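Local coordinates for protein malate dehydrogenase (Pyrococcus horikoshii, PDB 1V9N) that catalyses the NAD-dependent interconversion of (S)-malate and oxaloacetate, working as a homodimer of the LDH2/MDH2 oxidoreductase family, at residues 115-120 and 283-288; 24-29 and 353-358. All coordinates share one frame; numbering follows the deposited sequence.

Contact 1: 115-120 and 283-288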
ATOM      1  N   THR A 115      -0.055  22.870   7.984  1.00 22.49           N
ATOM      2  CA  THR A 115      -1.443  22.624   7.603  1.00 20.56           C
ATOM      3  C   THR A 115      -2.009  21.288   8.075  1.00 19.87           C
ATOM      4  O   THR A 115      -3.221  21.065   8.013  1.00 17.31           O
ATOM      5  CB  THR A 115      -1.588  22.654   6.078  1.00 21.53           C
ATOM      6  OG1 THR A 115      -0.959  21.489   5.525  1.00 19.65           O
ATOM      7  CG2 THR A 115      -0.916  23.898   5.502  1.00 18.69           C
ATOM      8  N   GLY A 116      -1.132  20.403   8.533  1.00 17.93           N
ATOM      9  CA  GLY A 116      -1.577  19.095   8.973  1.00 16.19           C
ATOM     10  C   GLY A 116      -1.210  18.030   7.951  1.00 16.47           C
ATOM     11  O   GLY A 116      -0.919  16.892   8.318  1.00 15.17           O
ATOM     12  N   ILE A 117      -1.204  18.404   6.672  1.00 15.03           N
ATOM     13  CA  ILE A 117      -0.881  17.467   5.591  1.00 16.80           C
ATOM     14  C   ILE A 117       0.151  18.006   4.607  1.00 17.77           C
ATOM     15  O   ILE A 117       0.164  19.194   4.297  1.00 18.49           O
ATOM     16  CB  ILE A 117      -2.138  17.093   4.759  1.00 17.58           C
ATOM     17  CG1 ILE A 117      -3.207  16.471   5.661  1.00 20.01           C
ATOM     18  CG2 ILE A 117      -1.752  16.097   3.656  1.00 17.30           C
ATOM     19  CD1 ILE A 117      -2.792  15.145   6.266  1.00 21.15           C
ATOM     20  N   GLY A 118       1.005  17.118   4.109  1.00 18.34           N
ATOM     21  CA  GLY A 118       2.018  17.511   3.146  1.00 16.77           C
ATOM     22  C   GLY A 118       2.273  16.411   2.128  1.00 17.21           C
ATOM     23  O   GLY A 118       2.708  15.319   2.487  1.00 17.20           O
ATOM     24  N   ILE A 119       1.989  16.690   0.862  1.00 15.50           N
ATOM     25  CA  ILE A 119       2.208  15.718  -0.207  1.00 16.13           C
ATOM     26  C   ILE A 119       3.093  16.326  -1.283  1.00 14.53           C
ATOM     27  O   ILE A 119       2.711  17.286  -1.952  1.00 14.19           O
ATOM     28  CB  ILE A 119       0.871  15.260  -0.846  1.00 18.96           C
ATOM     29  CG1 ILE A 119       0.084  14.419   0.163  1.00 20.08           C
ATOM     30  CG2 ILE A 119       1.135  14.464  -2.131  1.00 18.55           C
ATOM     31  CD1 ILE A 119      -1.298  13.998  -0.314  1.00 26.62           C
ATOM     32  N   VAL A 120       4.290  15.778  -1.432  1.00 12.61           N
ATOM     33  CA  VAL A 120       5.206  16.284  -2.439  1.00 13.60           C
ATOM     34  C   VAL A 120       5.544  15.149  -3.387  1.00 14.66           C
ATOM     35  O   VAL A 120       5.883  14.045  -2.961  1.00 13.11           O
ATOM     36  CB  VAL A 120       6.506  16.847  -1.812  1.00 13.15           C
ATOM     37  CG1 VAL A 120       7.458  17.305  -2.910  1.00 11.12           C
ATOM     38  CG2 VAL A 120       6.179  18.026  -0.893  1.00 14.04           C
HETATM   39  N   MSE A 283       4.659  11.760   1.386  1.00 14.65           N
HETATM   40  CA  MSE A 283       3.466  12.192   2.083  1.00 14.82           C
HETATM   41  C   MSE A 283       3.717  12.226   3.579  1.00 15.82           C
HETATM   42  O   MSE A 283       4.248  11.273   4.160  1.00 13.92           O
HETATM   43  CB  MSE A 283       2.305  11.254   1.783  1.00 19.01           C
HETATM   44  CG  MSE A 283       1.011  11.655   2.453  1.00 27.61           C
HETATM   45 SE   MSE A 283      -0.352  10.367   2.066  1.00 40.65          SE
HETATM   46  CE  MSE A 283      -0.949   9.979   3.863  1.00 33.66           C
ATOM     47  N   VAL A 284       3.328  13.330   4.201  1.00 12.93           N
ATOM     48  CA  VAL A 284       3.510  13.492   5.634  1.00 13.76           C
ATOM     49  C   VAL A 284       2.195  13.880   6.277  1.00 14.19           C
ATOM     50  O   VAL A 284       1.448  14.707   5.755  1.00 13.52           O
ATOM     51  CB  VAL A 284       4.552  14.594   5.947  1.00 12.98           C
ATOM     52  CG1 VAL A 284       4.742  14.738   7.453  1.00 10.88           C
ATOM     53  CG2 VAL A 284       5.864  14.263   5.272  1.00 11.93           C
ATOM     54  N   ILE A 285       1.908  13.263   7.414  1.00 15.43           N
ATOM     55  CA  ILE A 285       0.705  13.583   8.152  1.00 15.79           C
ATOM     56  C   ILE A 285       1.173  14.067   9.514  1.00 16.90           C
ATOM     57  O   ILE A 285       1.849  13.335  10.237  1.00 16.24           O
ATOM     58  CB  ILE A 285      -0.205  12.347   8.329  1.00 15.44           C
ATOM     59  CG1 ILE A 285      -0.709  11.861   6.964  1.00 17.30           C
ATOM     60  CG2 ILE A 285      -1.390  12.700   9.223  1.00 18.07           C
ATOM     61  CD1 ILE A 285      -1.596  10.612   7.041  1.00 15.56           C
ATOM     62  N   ASP A 286       0.845  15.309   9.855  1.00 17.00           N
ATOM     63  CA  ASP A 286       1.243  15.835  11.156  1.00 16.63           C
ATOM     64  C   ASP A 286       0.266  15.289  12.187  1.00 15.41           C
ATOM     65  O   ASP A 286      -0.843  15.793  12.347  1.00 14.34           O
ATOM     66  CB  ASP A 286       1.220  17.367  11.167  1.00 17.20           C
ATOM     67  CG  ASP A 286       1.636  17.944  12.515  1.00 17.13           C
ATOM     68  OD1 ASP A 286       2.650  17.481  13.081  1.00 18.33           O
ATOM     69  OD2 ASP A 286       0.957  18.864  13.009  1.00 20.27           O
ATOM     70  N   ILE A 287       0.687  14.237  12.872  1.00 16.74           N
ATOM     71  CA  ILE A 287      -0.142  13.589  13.877  1.00 17.12           C
ATOM     72  C   ILE A 287      -0.857  14.551  14.828  1.00 17.45           C
ATOM     73  O   ILE A 287      -2.046  14.394  15.084  1.00 17.77           O
ATOM     74  CB  ILE A 287       0.709  12.591  14.688  1.00 16.91           C
ATOM     75  CG1 ILE A 287       1.164  11.451  13.764  1.00 14.88           C
ATOM     76  CG2 ILE A 287      -0.093  12.047  15.877  1.00 14.82           C
ATOM     77  CD1 ILE A 287       2.265  10.582  14.355  1.00 13.87           C
ATOM     78  N   GLU A 288      -0.135  15.548  15.334  1.00 17.78           N
ATOM     79  CA  GLU A 288      -0.688  16.525  16.281  1.00 18.99           C
ATOM     80  C   GLU A 288      -1.982  17.206  15.812  1.00 18.87           C
ATOM     81  O   GLU A 288      -2.846  17.536  16.625  1.00 18.90           O
ATOM     82  CB  GLU A 288       0.376  17.586  16.604  1.00 19.56           C
ATOM     83  CG  GLU A 288       0.030  18.553  17.744  1.00 19.93           C
ATOM     84  CD  GLU A 288      -0.009  17.892  19.116  1.00 21.61           C
ATOM     85  OE1 GLU A 288       0.463  16.742  19.258  1.00 22.05           O
ATOM     86  OE2 GLU A 288      -0.507  18.533  20.065  1.00 22.76           O
TER
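Three backbone hydrogen bonds tie 115-120 to 283-288. Gly118 takes part in two of them: Val284 N donates to Gly118 O at 2.7 Å, and Gly118 N returns a bond to Val284 O at 3.0 Å, both donors lying in the plane of the carbonyl they approach. The third, from Asp286 N to Gly116 O, is 2.8 Å long and nearly straight (168° at the hydrogen), although its donor sits above the carbonyl plane. Gly118 O also receives a CA-H...O contact from CA of Met283, a selenomethionine. Gly118 and Val284 thus form an antiparallel hydrogen-bonded pair, flanked by the non-hydrogen-bonded pairs Ile117-Ile285 and Ile119-Met283. The axes of 117-120 and 283-285 approach to 4.7 Å and run antiparallel (176°); the pairs join the adjacent strands 117-125 and 278-285 of the mixed sheet. Gly116, with positive phi just after helix 97-115, turns the chain into its strand at backbone angles where a CB would collide with the carbonyl oxygen of Thr115. The CB of Asp286 rests 3.6 Å from Gly116 O, while its carboxylate turns to His289, with OD2 hydrogen-bonded to ND1. On the face carrying the isoleucines, Ile117 and Ile285 lie side by side; chi2 of Ile117 (-65°) folds its CD1 toward the neighbouring strand, 4.0 Å from Ile285 CG1. Ile119 and Met283 pair likewise, Ile119 CG1 standing 3.7 Å from Met283 CG, the methionine chain extended as far as its selenium and then bent. Ile117, Ile119 and Met283 also pack against Ile119, Ile117 and Met283 of the second subunit, placing this face at the dimer interface. On the opposite face of the sheet, the side chain of Val284 packs against Met105, Ala108 and Ala112 of helix 97-115.

Contact 2: 24-29 and 353-358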
ATOM      1  N   VAL A  24      31.915  10.319   1.243  1.00 22.65           N
ATOM      2  CA  VAL A  24      31.979  11.772   1.117  1.00 23.10           C
ATOM      3  C   VAL A  24      33.230  12.222   0.355  1.00 23.52           C
ATOM      4  O   VAL A  24      33.178  13.188  -0.412  1.00 23.53           O
ATOM      5  CB  VAL A  24      31.938  12.455   2.511  1.00 21.60           C
ATOM      6  CG1 VAL A  24      32.183  13.951   2.373  1.00 21.36           C
ATOM      7  CG2 VAL A  24      30.575  12.216   3.163  1.00 21.24           C
ATOM      8  N   ARG A  25      34.347  11.524   0.564  1.00 23.41           N
ATOM      9  CA  ARG A  25      35.594  11.859  -0.128  1.00 24.09           C
ATOM     10  C   ARG A  25      35.425  11.677  -1.630  1.00 22.68           C
ATOM     11  O   ARG A  25      35.742  12.565  -2.419  1.00 23.58           O
ATOM     12  CB  ARG A  25      36.749  10.958   0.328  1.00 25.69           C
ATOM     13  CG  ARG A  25      37.441  11.374   1.605  1.00 27.71           C
ATOM     14  CD  ARG A  25      38.847  10.782   1.658  1.00 27.86           C
ATOM     15  NE  ARG A  25      38.857   9.328   1.774  1.00 28.36           N
ATOM     16  CZ  ARG A  25      38.457   8.665   2.856  1.00 28.22           C
ATOM     17  NH1 ARG A  25      38.014   9.328   3.915  1.00 28.03           N
ATOM     18  NH2 ARG A  25      38.508   7.340   2.884  1.00 29.52           N
ATOM     19  N   VAL A  26      34.937  10.504  -2.014  1.00 23.01           N
ATOM     20  CA  VAL A  26      34.727  10.175  -3.415  1.00 24.16           C
ATOM     21  C   VAL A  26      33.782  11.162  -4.099  1.00 23.28           C
ATOM     22  O   VAL A  26      34.102  11.716  -5.153  1.00 23.78           O
ATOM     23  CB  VAL A  26      34.144   8.752  -3.566  1.00 23.72           C
ATOM     24  CG1 VAL A  26      33.825   8.465  -5.029  1.00 24.43           C
ATOM     25  CG2 VAL A  26      35.122   7.727  -3.025  1.00 24.57           C
ATOM     26  N   LEU A  27      32.626  11.390  -3.485  1.00 21.98           N
ATOM     27  CA  LEU A  27      31.627  12.287  -4.054  1.00 22.37           C
ATOM     28  C   LEU A  27      32.087  13.732  -4.195  1.00 20.88           C
ATOM     29  O   LEU A  27      31.839  14.357  -5.226  1.00 21.62           O
ATOM     30  CB  LEU A  27      30.330  12.216  -3.239  1.00 21.06           C
ATOM     31  CG  LEU A  27      29.641  10.842  -3.244  1.00 23.28           C
ATOM     32  CD1 LEU A  27      28.393  10.897  -2.381  1.00 20.59           C
ATOM     33  CD2 LEU A  27      29.273  10.437  -4.678  1.00 23.21           C
ATOM     34  N   THR A  28      32.748  14.273  -3.174  1.00 20.14           N
ATOM     35  CA  THR A  28      33.213  15.651  -3.259  1.00 20.63           C
ATOM     36  C   THR A  28      34.336  15.777  -4.286  1.00 20.05           C
ATOM     37  O   THR A  28      34.462  16.803  -4.942  1.00 21.69           O
ATOM     38  CB  THR A  28      33.686  16.191  -1.885  1.00 19.76           C
ATOM     39  OG1 THR A  28      34.645  15.298  -1.303  1.00 22.30           O
ATOM     40  CG2 THR A  28      32.492  16.344  -0.951  1.00 20.56           C
ATOM     41  N   LYS A  29      35.139  14.728  -4.431  1.00 21.04           N
ATOM     42  CA  LYS A  29      36.231  14.717  -5.410  1.00 22.66           C
ATOM     43  C   LYS A  29      35.645  14.784  -6.827  1.00 22.25           C
ATOM     44  O   LYS A  29      36.287  15.273  -7.757  1.00 22.48           O
ATOM     45  CB  LYS A  29      37.061  13.435  -5.265  1.00 22.49           C
ATOM     46  CG  LYS A  29      38.234  13.316  -6.246  1.00 24.95           C
ATOM     47  CD  LYS A  29      39.307  14.353  -5.956  1.00 26.44           C
ATOM     48  CE  LYS A  29      40.478  14.232  -6.922  1.00 28.27           C
ATOM     49  NZ  LYS A  29      41.512  15.260  -6.648  1.00 31.61           N
ATOM     50  N   LYS A 353      40.958   4.624  -6.189  1.00 27.28           N
ATOM     51  CA  LYS A 353      42.146   4.766  -7.029  1.00 30.05           C
ATOM     52  C   LYS A 353      41.810   5.563  -8.289  1.00 28.98           C
ATOM     53  O   LYS A 353      42.537   6.479  -8.666  1.00 30.41           O
ATOM     54  CB  LYS A 353      42.687   3.387  -7.422  1.00 32.60           C
ATOM     55  CG  LYS A 353      43.088   2.522  -6.238  1.00 38.53           C
ATOM     56  CD  LYS A 353      43.329   1.082  -6.651  1.00 40.70           C
ATOM     57  CE  LYS A 353      43.615   0.209  -5.438  1.00 43.62           C
ATOM     58  NZ  LYS A 353      43.815  -1.217  -5.810  1.00 45.42           N
ATOM     59  N   ARG A 354      40.700   5.212  -8.931  1.00 27.47           N
ATOM     60  CA  ARG A 354      40.266   5.896 -10.145  1.00 26.19           C
ATOM     61  C   ARG A 354      40.085   7.397  -9.945  1.00 26.44           C
ATOM     62  O   ARG A 354      40.611   8.198 -10.715  1.00 27.76           O
ATOM     63  CB  ARG A 354      38.947   5.304 -10.648  1.00 24.65           C
ATOM     64  CG  ARG A 354      38.387   5.994 -11.883  1.00 22.67           C
ATOM     65  CD  ARG A 354      37.051   5.388 -12.308  1.00 22.14           C
ATOM     66  NE  ARG A 354      36.596   5.895 -13.603  1.00 21.57           N
ATOM     67  CZ  ARG A 354      35.335   5.844 -14.024  1.00 24.87           C
ATOM     68  NH1 ARG A 354      34.395   5.309 -13.250  1.00 25.12           N
ATOM     69  NH2 ARG A 354      35.009   6.325 -15.218  1.00 21.35           N
ATOM     70  N   VAL A 355      39.333   7.776  -8.914  1.00 25.02           N
ATOM     71  CA  VAL A 355      39.067   9.184  -8.644  1.00 25.00           C
ATOM     72  C   VAL A 355      40.215   9.874  -7.918  1.00 25.37           C
ATOM     73  O   VAL A 355      40.280  11.099  -7.874  1.00 26.51           O
ATOM     74  CB  VAL A 355      37.766   9.358  -7.821  1.00 25.84           C
ATOM     75  CG1 VAL A 355      36.598   8.741  -8.569  1.00 23.69           C
ATOM     76  CG2 VAL A 355      37.920   8.718  -6.447  1.00 26.45           C
ATOM     77  N   GLY A 356      41.111   9.088  -7.334  1.00 26.37           N
ATOM     78  CA  GLY A 356      42.254   9.663  -6.648  1.00 28.34           C
ATOM     79  C   GLY A 356      42.070  10.116  -5.211  1.00 28.86           C
ATOM     80  O   GLY A 356      42.429  11.242  -4.874  1.00 28.55           O
ATOM     81  N   VAL A 357      41.512   9.250  -4.366  1.00 29.78           N
ATOM     82  CA  VAL A 357      41.318   9.564  -2.948  1.00 29.38           C
ATOM     83  C   VAL A 357      41.679   8.352  -2.097  1.00 30.13           C
ATOM     84  O   VAL A 357      41.780   7.236  -2.607  1.00 28.28           O
ATOM     85  CB  VAL A 357      39.844   9.963  -2.618  1.00 28.54           C
ATOM     86  CG1 VAL A 357      39.447  11.201  -3.397  1.00 28.88           C
ATOM     87  CG2 VAL A 357      38.901   8.807  -2.916  1.00 25.37           C
ATOM     88  N   GLU A 358      41.878   8.575  -0.801  1.00 32.52           N
ATOM     89  CA  GLU A 358      42.205   7.488   0.117  1.00 34.55           C
ATOM     90  C   GLU A 358      41.032   6.513   0.146  1.00 34.06           C
ATOM     91  O   GLU A 358      39.877   6.928   0.255  1.00 33.11           O
ATOM     92  CB  GLU A 358      42.441   8.029   1.532  1.00 36.66           C
ATOM     93  CG  GLU A 358      42.912   6.969   2.524  1.00 41.81           C
ATOM     94  CD  GLU A 358      42.790   7.416   3.975  1.00 45.48           C
ATOM     95  OE1 GLU A 358      43.195   8.558   4.289  1.00 47.13           O
ATOM     96  OE2 GLU A 358      42.293   6.619   4.803  1.00 45.78           O
TER
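Helix 342-355 ends in a Schellman motif at Gly356, whose positive phi (84°) turns the chain so that 357-358 passes alongside helix 16-29, with CA of Val26 and CA of Val357 6.6 Å apart. Arg25 makes the polar contact. Its chain bends at chi3 and presents one edge of the guanidinium side-on to a single backbone oxygen: NE and NH2 each donate to Glu358 O at 3.0 Å. The oxygen lies in the guanidinium plane, but both nitrogens stand above the carbonyl plane, and neither bond is straight (148° and 147° at the hydrogens). Glu358 OE2 lies over a face of the same group, 4.3 Å from Arg25 NH2, too far for a salt bridge, though its charge would probably add a weak attraction. An alanine in place of Arg25 would remove both bonds to Glu358 O and would probably leave the C-terminal tail less firmly held. Next to this grip the two methyl groups of Val357 each meet a different side chain of helix 16-29. CG1 of Val357 lies 3.7 Å from CG of Lys29, the two side chains running past one another in opposite senses; CG2 of Val357 lies 3.9 Å from CG2 of Val26, the two side chains crossing nearly at right angles. Lys29 bends at chi2 and carries its CE to 3.3 Å from Val355 O. Val26 is the buried member of the group, lying also against Ile351 and against Val64 of helix 60-69. The ending is a Schellman motif with Gly356 as C-prime: Val357, the residue after it, packs back on Ala352 of its own helix and here also covers helix 16-29, near the C-terminus.

In the fold
Contact 1 and contact 2 are distant parts of one subunit, their centres 38 Å apart and their nearest atoms about 22 Å apart. Along the chain, contact 1 is nested within the long loop that contact 2 closes: 24-29 and 353-358 bring together helices from near the two ends of the chain, while 115-120 and 283-288 are neighbours in the seven-stranded mixed sheet. Their surroundings differ as well. Contact 1 is buried and meets the second subunit, whereas contact 2 is a surface contact within one chain. NADPH is bound in a pocket of 24 residues that all lie between positions 4 and 326, so that 353-358 is not part of it.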